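Side-chain contacts in probable hydrolase (Pseudomonas aeruginosa, PDB 3OM8), which probably acts as a hydrolase of the alpha/beta fold, perhaps a 3-oxoadipate enol-lactonase: residues Leu6-Thr11 and Ser16-Leu21; Leu57-Arg62 and Leu84-Ala89; His226-Ala231 and Ala237-Leu242. All blocks are in the same frame, centred on the assembly; numbering follows the deposited sequence.

The three contacts follow one another along the chain and all reach the same mixed eight-stranded sheet of the alpha/beta hydrolase fold. Contact 1 pairs strand 7-10, outermost at one end, with strand 16-22. Contact 2, its centre about 7 Å away, packs helix 76-90 on strand 55-59, the neighbour of strand 16-22; the same helix also covers one face of the hairpin. Contact 3 packs helix 224-233 on strand 238-242, outermost at the other end, its centre about 31 Å from that of contact 1 and 26 Å from that of contact 2. Contacts 1 and 2 thus form one continuous packed region, and contact 3 a separate one where a second subunit packs.

Contact 1: Leu6-Thr11 and Ser16-Leu21; sequences LSFLAT and SLAYRL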
# COMPACT_ATOMS: atom_id res chain seq x y z
N LEU B 6 0.93 -7.82 37.14
CA LEU B 6 -0.04 -8.59 36.38
C LEU B 6 -1.34 -8.84 37.13
O LEU B 6 -1.37 -8.87 38.36
CB LEU B 6 0.55 -9.94 35.93
CG LEU B 6 1.68 -9.94 34.89
CD1 LEU B 6 2.17 -11.36 34.66
CD2 LEU B 6 1.25 -9.30 33.55
N SER B 7 -2.42 -9.00 36.37
CA SER B 7 -3.66 -9.54 36.89
C SER B 7 -3.92 -10.84 36.15
O SER B 7 -3.34 -11.09 35.10
CB SER B 7 -4.81 -8.57 36.69
OG SER B 7 -4.70 -7.49 37.60
N PHE B 8 -4.79 -11.67 36.71
CA PHE B 8 -5.09 -12.97 36.10
C PHE B 8 -6.59 -13.16 35.98
O PHE B 8 -7.34 -12.89 36.91
CB PHE B 8 -4.43 -14.10 36.91
CG PHE B 8 -2.94 -14.03 36.92
CD1 PHE B 8 -2.20 -14.59 35.89
CD2 PHE B 8 -2.26 -13.37 37.93
CE1 PHE B 8 -0.83 -14.52 35.88
CE2 PHE B 8 -0.88 -13.29 37.93
CZ PHE B 8 -0.16 -13.86 36.90
N LEU B 9 -7.02 -13.60 34.81
CA LEU B 9 -8.42 -13.91 34.58
C LEU B 9 -8.61 -15.42 34.51
O LEU B 9 -7.90 -16.10 33.76
CB LEU B 9 -8.89 -13.27 33.27
CG LEU B 9 -10.31 -13.65 32.84
CD1 LEU B 9 -11.33 -13.00 33.76
CD2 LEU B 9 -10.55 -13.24 31.40
N ALA B 10 -9.56 -15.94 35.28
CA ALA B 10 -9.91 -17.35 35.16
C ALA B 10 -11.00 -17.46 34.11
O ALA B 10 -12.10 -16.95 34.30
CB ALA B 10 -10.39 -17.91 36.50
N THR B 11 -10.69 -18.12 33.01
CA THR B 11 -11.64 -18.30 31.92
C THR B 11 -12.73 -19.31 32.27
O THR B 11 -12.59 -20.11 33.20
CB THR B 11 -10.94 -18.77 30.66
OG1 THR B 11 -10.38 -20.07 30.88
CG2 THR B 11 -9.82 -17.81 30.29
N SER B 16 -5.98 -19.81 32.94
CA SER B 16 -5.69 -18.52 33.57
C SER B 16 -4.96 -17.63 32.57
O SER B 16 -3.91 -18.01 32.04
CB SER B 16 -4.84 -18.73 34.82
OG SER B 16 -4.55 -17.50 35.47
N LEU B 17 -5.51 -16.45 32.30
CA LEU B 17 -4.91 -15.48 31.37
C LEU B 17 -4.28 -14.31 32.11
O LEU B 17 -4.93 -13.65 32.92
CB LEU B 17 -5.94 -14.95 30.38
CG LEU B 17 -6.56 -15.98 29.44
CD1 LEU B 17 -7.55 -15.30 28.51
CD2 LEU B 17 -5.48 -16.69 28.65
N ALA B 18 -3.01 -14.05 31.84
CA ALA B 18 -2.31 -12.94 32.46
C ALA B 18 -2.56 -11.68 31.65
O ALA B 18 -2.48 -11.71 30.42
CB ALA B 18 -0.84 -13.23 32.54
N TYR B 19 -2.85 -10.57 32.31
CA TYR B 19 -3.07 -9.32 31.61
C TYR B 19 -2.68 -8.11 32.45
O TYR B 19 -2.50 -8.22 33.67
CB TYR B 19 -4.53 -9.21 31.16
CG TYR B 19 -5.54 -9.01 32.27
CD1 TYR B 19 -6.05 -7.75 32.55
CD2 TYR B 19 -5.98 -10.07 33.04
CE1 TYR B 19 -6.98 -7.55 33.56
CE2 TYR B 19 -6.91 -9.88 34.05
CZ TYR B 19 -7.41 -8.63 34.31
OH TYR B 19 -8.33 -8.44 35.32
N ARG B 20 -2.51 -6.96 31.79
CA ARG B 20 -2.26 -5.69 32.48
C ARG B 20 -2.79 -4.48 31.71
O ARG B 20 -2.83 -4.49 30.47
CB ARG B 20 -0.78 -5.51 32.83
CG ARG B 20 0.15 -5.23 31.66
CD ARG B 20 1.57 -4.96 32.14
NE ARG B 20 1.77 -3.57 32.54
CZ ARG B 20 1.62 -3.10 33.78
NH1 ARG B 20 1.27 -3.91 34.77
NH2 ARG B 20 1.82 -1.81 34.03
N LEU B 21 -3.19 -3.46 32.45
CA LEU B 21 -3.63 -2.20 31.86
C LEU B 21 -2.59 -1.10 32.09
O LEU B 21 -2.00 -1.01 33.17
CB LEU B 21 -4.99 -1.79 32.41
CG LEU B 21 -6.07 -2.81 32.04
CD1 LEU B 21 -6.90 -3.20 33.25
CD2 LEU B 21 -6.95 -2.28 30.92
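Ser7 and Tyr19 exchange two backbone hydrogen bonds, Ser7 N to Tyr19 O at 2.8 Å and Tyr19 N to Ser7 O at 2.9 Å, and Leu9 and Leu17 form a second reciprocal pair. These bonds define an antiparallel beta hairpin, strands 7-10 and 16-22, at one end of the alpha/beta hydrolase sheet. The register rests on the alternation of these two hydrogen-bonded pairs with the non-hydrogen-bonded pairs Phe8-Ala18 and Ala10-Ser16. All four bonds are nearly straight, exceeding 160° at the hydrogen. At the Phe8-Ala18 pair, Phe8 CA leans on Leu17 O at 3.3 Å in a CA-H...O contact.

The two faces of the ladder differ. On the face of Ser7, Leu9, Leu17 and Tyr19, the tyrosine ring reaches back across the partner strand. Its CG is set between the backbone N and the carbonyl carbon (chi1 71°), which swings the ring over Ser7. Ser7 CB then sits over one ring face, 3.8 Å from the centroid and 23° off the normal, in a CH-pi contact displaced toward the rim at CZ. The ring edge meets the backbone of Leu9, and Leu9 CB approaches Tyr19 CE2. This face turns to helix 76-90, whose Leu86 touches both Leu9 and Tyr19.

Near the turn, Thr11 and Leu17 cross at about a right angle, Thr11 CG2 resting between CG and CD1 of the leucine. Thr11 OG1 is held elsewhere, by Asp13 OD1 and Ala15 N. On the other face, Phe8 lies obliquely across Ser16 and Ala18; Leu6 CD1 flanks the alanine methyl at 4.1 Å, while Phe8 CE1 comes to 3.6 Å from Ala18 CB.

Contact 2: Leu57-Arg62 and Leu84-Ala89; sequences LRYDAR and LELLDA
Leu86 CD1 rests over one face of the Tyr59 ring, 4.0 Å from the centroid and 26° off the normal, which meets the geometry of a CH-pi contact. The methyl is displaced from the ring centre toward the CB end: its shortest approach is to Tyr59 CG, at 3.6 Å, with Tyr59 CB next at 3.8 Å. CD1 and CD2 of the ring lie equally far from it, so the methyl lies above the line from CB through the ring. Both torsions contribute. Tyr59 has CG between its own N and carbonyl carbon (chi1 73°), which presents the ring broadside, whereas Leu86 keeps CG anti to the carbonyl carbon and extends CD1 outward from the helix.

This is helix 76-90 packing on strand 55-59 within the alpha/beta hydrolase fold, a layer of helix laid against the sheet. The phenolic oxygen, beyond the part of the ring that Leu86 covers, is hydrogen-bonded to Ser33 OG on strand 29-33, which ties down the far end of the ring. The side chain also lies near, without touching, the probable nucleophile elbow.

A second, lighter meeting lies two residues earlier on the strand. Leu57 and Leu87 cross obliquely and touch through one methyl each, CD2 to CD2, at 4.2 Å. Leu57 points toward the helix; Leu87 starts off to the side of the strand, and its CD2, the branch folded nearer the helix backbone, is the one that meets the strand. Tyr19 of strand 16-22 packs against both Leu57 and Tyr59.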
# COMPACT_ATOMS: atom_id res chain seq x y z
N LEU B 57 -5.02 -2.15 27.10
CA LEU B 57 -5.15 -3.50 27.64
C LEU B 57 -4.24 -4.44 26.88
O LEU B 57 -4.37 -4.57 25.66
CB LEU B 57 -6.59 -4.00 27.52
CG LEU B 57 -6.78 -5.51 27.78
CD1 LEU B 57 -6.65 -5.82 29.26
CD2 LEU B 57 -8.14 -5.96 27.27
N ARG B 58 -3.31 -5.08 27.59
CA ARG B 58 -2.43 -6.10 27.02
C ARG B 58 -2.64 -7.43 27.75
O ARG B 58 -2.96 -7.44 28.93
CB ARG B 58 -0.97 -5.68 27.14
CG ARG B 58 -0.54 -4.59 26.15
CD ARG B 58 0.94 -4.34 26.25
NE ARG B 58 1.31 -3.77 27.54
CZ ARG B 58 2.56 -3.68 27.99
NH1 ARG B 58 3.57 -4.13 27.26
NH2 ARG B 58 2.80 -3.14 29.18
N TYR B 59 -2.45 -8.55 27.05
CA TYR B 59 -2.55 -9.86 27.68
C TYR B 59 -1.65 -10.89 26.98
O TYR B 59 -1.32 -10.73 25.80
CB TYR B 59 -4.00 -10.35 27.70
CG TYR B 59 -4.51 -10.78 26.34
CD1 TYR B 59 -4.71 -12.13 26.05
CD2 TYR B 59 -4.77 -9.85 25.34
CE1 TYR B 59 -5.17 -12.53 24.81
CE2 TYR B 59 -5.23 -10.25 24.09
CZ TYR B 59 -5.42 -11.59 23.83
OH TYR B 59 -5.88 -12.02 22.60
N ASP B 60 -1.23 -11.91 27.72
CA ASP B 60 -0.54 -13.05 27.13
C ASP B 60 -1.60 -14.05 26.67
O ASP B 60 -2.44 -14.48 27.45
CB ASP B 60 0.43 -13.69 28.12
CG ASP B 60 1.67 -12.85 28.31
OD1 ASP B 60 1.94 -12.02 27.43
OD2 ASP B 60 2.39 -13.02 29.33
N ALA B 61 -1.58 -14.38 25.39
CA ALA B 61 -2.58 -15.29 24.86
C ALA B 61 -2.55 -16.66 25.58
O ALA B 61 -1.56 -17.05 26.20
CB ALA B 61 -2.38 -15.47 23.38
N ARG B 62 -3.67 -17.37 25.49
CA ARG B 62 -3.77 -18.75 25.92
C ARG B 62 -2.52 -19.50 25.45
O ARG B 62 -2.13 -19.41 24.29
CB ARG B 62 -5.05 -19.34 25.32
CG ARG B 62 -5.24 -20.83 25.42
CD ARG B 62 -6.60 -21.20 24.84
NE ARG B 62 -7.68 -20.56 25.59
CZ ARG B 62 -8.45 -21.18 26.49
NH1 ARG B 62 -9.41 -20.51 27.13
NH2 ARG B 62 -8.26 -22.47 26.76
N LEU B 84 -13.13 -11.56 24.81
CA LEU B 84 -14.45 -11.17 25.28
C LEU B 84 -14.57 -11.29 26.80
O LEU B 84 -15.19 -10.45 27.44
CB LEU B 84 -15.54 -11.98 24.59
CG LEU B 84 -15.58 -11.76 23.08
CD1 LEU B 84 -16.74 -12.52 22.46
CD2 LEU B 84 -15.70 -10.28 22.76
N GLU B 85 -13.97 -12.33 27.38
CA GLU B 85 -14.05 -12.54 28.82
C GLU B 85 -13.17 -11.55 29.59
O GLU B 85 -13.50 -11.16 30.71
CB GLU B 85 -13.71 -13.99 29.20
CG GLU B 85 -14.68 -15.02 28.64
CD GLU B 85 -14.46 -16.43 29.20
OE1 GLU B 85 -13.99 -16.55 30.36
OE2 GLU B 85 -14.76 -17.41 28.49
N LEU B 86 -12.04 -11.16 28.99
CA LEU B 86 -11.23 -10.08 29.52
C LEU B 86 -12.06 -8.79 29.57
O LEU B 86 -12.09 -8.09 30.59
CB LEU B 86 -10.00 -9.84 28.66
CG LEU B 86 -8.81 -10.77 28.84
CD1 LEU B 86 -7.76 -10.44 27.80
CD2 LEU B 86 -8.25 -10.62 30.24
N LEU B 87 -12.71 -8.47 28.46
CA LEU B 87 -13.51 -7.25 28.38
C LEU B 87 -14.61 -7.30 29.43
O LEU B 87 -14.82 -6.32 30.15
CB LEU B 87 -14.08 -7.03 26.97
CG LEU B 87 -13.05 -6.72 25.87
CD1 LEU B 87 -13.71 -6.47 24.53
CD2 LEU B 87 -12.17 -5.54 26.23
N ASP B 88 -15.29 -8.43 29.53
CA ASP B 88 -16.35 -8.61 30.53
C ASP B 88 -15.81 -8.35 31.93
O ASP B 88 -16.44 -7.67 32.74
CB ASP B 88 -16.95 -10.02 30.45
CG ASP B 88 -17.68 -10.27 29.15
OD1 ASP B 88 -18.04 -11.44 28.86
OD2 ASP B 88 -17.90 -9.29 28.40
N ALA B 89 -14.63 -8.90 32.22
CA ALA B 89 -14.05 -8.77 33.55
C ALA B 89 -13.74 -7.32 33.86
O ALA B 89 -13.82 -6.89 35.01
CB ALA B 89 -12.79 -9.64 33.69

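Contact 3: His226-Ala231 and Ala237-Leu242; sequences HGELIA and ARLVTL
Ala231 and Leu239 form the close part of this contact, where the helix carries no more than a methyl: Ala231 CB lies 3.8 Å from Leu239 CB and 4.1 Å from the carbonyl oxygen of Arg238. Beside them Ala237 CB comes to 3.5 Å from Ala231 O. The segment of helix 224-233 runs nearly antiparallel to strand 238-242, at 159°, with an axis separation of 8.1 Å. The CA atoms are nearest at Ala231 and Ala237, 5.1 Å apart, as expected beside the short connection from helix to strand.

From there the packing opens out. Leu239 turns its CG away from its own N (chi1 173°), which carries its two methyls forward to the preceding helical turn. One branch, CD1, reaches Gly227 O only at 4.2 Å, a looser approach to a residue without a side chain. The other, CD2, meets Glu228 CG at 3.7 Å, beside the start of the glutamate chain. The aliphatic part of the glutamate lies against the leucine, while its extended chain takes the carboxylate on to the exposed side. There the direct packing gives way to solvent: a water donates to Glu228 OE1 at 2.8 Å and is also hydrogen-bonded to Thr241 OG1, bridging helix and strand where their side chains do not touch.

The arrangement belongs to the beta-alpha-beta unit of strand 211-216, helix 224-233 and strand 238-242. Val213 of the first strand touches both Ile230 and Leu239, and backbone bonds from Arg238, Val240 and Leu242 join the two strands. Helix 253-264 meets Arg238 and Leu242, while a second subunit packs along strand 238-242, with Leu242 against Leu242 of that neighbouring chain.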
# COMPACT_ATOMS: atom_id res chain seq x y z
N HIS B 226 -1.67 -11.11 1.40
CA HIS B 226 -2.69 -11.55 2.35
C HIS B 226 -3.42 -10.38 2.96
O HIS B 226 -4.65 -10.37 3.05
CB HIS B 226 -2.04 -12.35 3.48
CG HIS B 226 -1.68 -13.75 3.11
ND1 HIS B 226 -0.99 -14.06 1.96
CD2 HIS B 226 -1.89 -14.92 3.75
CE1 HIS B 226 -0.81 -15.36 1.90
NE2 HIS B 226 -1.34 -15.91 2.97
N GLY B 227 -2.66 -9.38 3.39
CA GLY B 227 -3.25 -8.22 4.00
C GLY B 227 -3.94 -7.33 2.96
O GLY B 227 -4.93 -6.67 3.25
N GLU B 228 -3.40 -7.32 1.73
CA GLU B 228 -4.06 -6.59 0.64
C GLU B 228 -5.42 -7.21 0.38
O GLU B 228 -6.38 -6.50 0.13
CB GLU B 228 -3.23 -6.62 -0.64
CG GLU B 228 -1.88 -5.95 -0.51
CD GLU B 228 -0.98 -6.20 -1.70
OE1 GLU B 228 0.15 -5.67 -1.71
OE2 GLU B 228 -1.40 -6.92 -2.62
N LEU B 229 -5.49 -8.54 0.45
CA LEU B 229 -6.75 -9.23 0.21
C LEU B 229 -7.76 -8.85 1.28
O LEU B 229 -8.95 -8.73 1.00
CB LEU B 229 -6.55 -10.75 0.20
CG LEU B 229 -7.84 -11.57 0.10
CD1 LEU B 229 -8.56 -11.22 -1.21
CD2 LEU B 229 -7.58 -13.09 0.20
N ILE B 230 -7.29 -8.68 2.51
CA ILE B 230 -8.16 -8.25 3.60
C ILE B 230 -8.68 -6.83 3.39
O ILE B 230 -9.89 -6.59 3.46
CB ILE B 230 -7.45 -8.32 4.96
CG1 ILE B 230 -7.19 -9.78 5.36
CG2 ILE B 230 -8.29 -7.62 6.02
CD1 ILE B 230 -6.34 -9.92 6.60
N ALA B 231 -7.77 -5.89 3.14
CA ALA B 231 -8.14 -4.49 2.90
C ALA B 231 -9.13 -4.41 1.75
O ALA B 231 -10.15 -3.73 1.84
CB ALA B 231 -6.91 -3.62 2.62
N ALA B 237 -12.03 -0.30 4.31
CA ALA B 237 -10.75 -0.60 4.95
C ALA B 237 -9.61 0.15 4.27
O ALA B 237 -9.66 0.40 3.06
CB ALA B 237 -10.47 -2.12 4.94
N ARG B 238 -8.60 0.51 5.05
CA ARG B 238 -7.38 1.11 4.51
C ARG B 238 -6.19 0.15 4.62
O ARG B 238 -6.17 -0.75 5.47
CB ARG B 238 -7.03 2.38 5.27
CG ARG B 238 -7.95 3.54 5.04
CD ARG B 238 -7.17 4.82 5.19
NE ARG B 238 -6.83 5.09 6.57
CZ ARG B 238 -5.59 5.22 7.03
NH1 ARG B 238 -5.39 5.49 8.31
NH2 ARG B 238 -4.55 5.09 6.21
N LEU B 239 -5.19 0.37 3.77
CA LEU B 239 -3.97 -0.43 3.78
C LEU B 239 -2.74 0.48 3.88
O LEU B 239 -2.59 1.44 3.13
CB LEU B 239 -3.87 -1.28 2.51
CG LEU B 239 -2.57 -2.06 2.28
CD1 LEU B 239 -2.53 -3.25 3.24
CD2 LEU B 239 -2.44 -2.55 0.85
N VAL B 240 -1.88 0.16 4.84
CA VAL B 240 -0.57 0.78 4.96
C VAL B 240 0.48 -0.32 4.76
O VAL B 240 0.41 -1.35 5.40
CB VAL B 240 -0.38 1.41 6.34
CG1 VAL B 240 1.10 1.64 6.65
CG2 VAL B 240 -1.17 2.72 6.43
N THR B 241 1.42 -0.11 3.86
CA THR B 241 2.44 -1.12 3.62
C THR B 241 3.83 -0.60 3.97
O THR B 241 4.29 0.38 3.39
CB THR B 241 2.44 -1.57 2.16
OG1 THR B 241 1.18 -2.17 1.85
CG2 THR B 241 3.54 -2.58 1.91
N LEU B 242 4.48 -1.25 4.92
CA LEU B 242 5.82 -0.84 5.33
C LEU B 242 6.87 -1.76 4.72
O LEU B 242 6.57 -2.90 4.39
CB LEU B 242 5.93 -0.84 6.85
CG LEU B 242 4.85 0.01 7.54
CD1 LEU B 242 4.89 -0.15 9.05
CD2 LEU B 242 5.00 1.49 7.14
O HOH W 1 2.07 -4.42 -0.11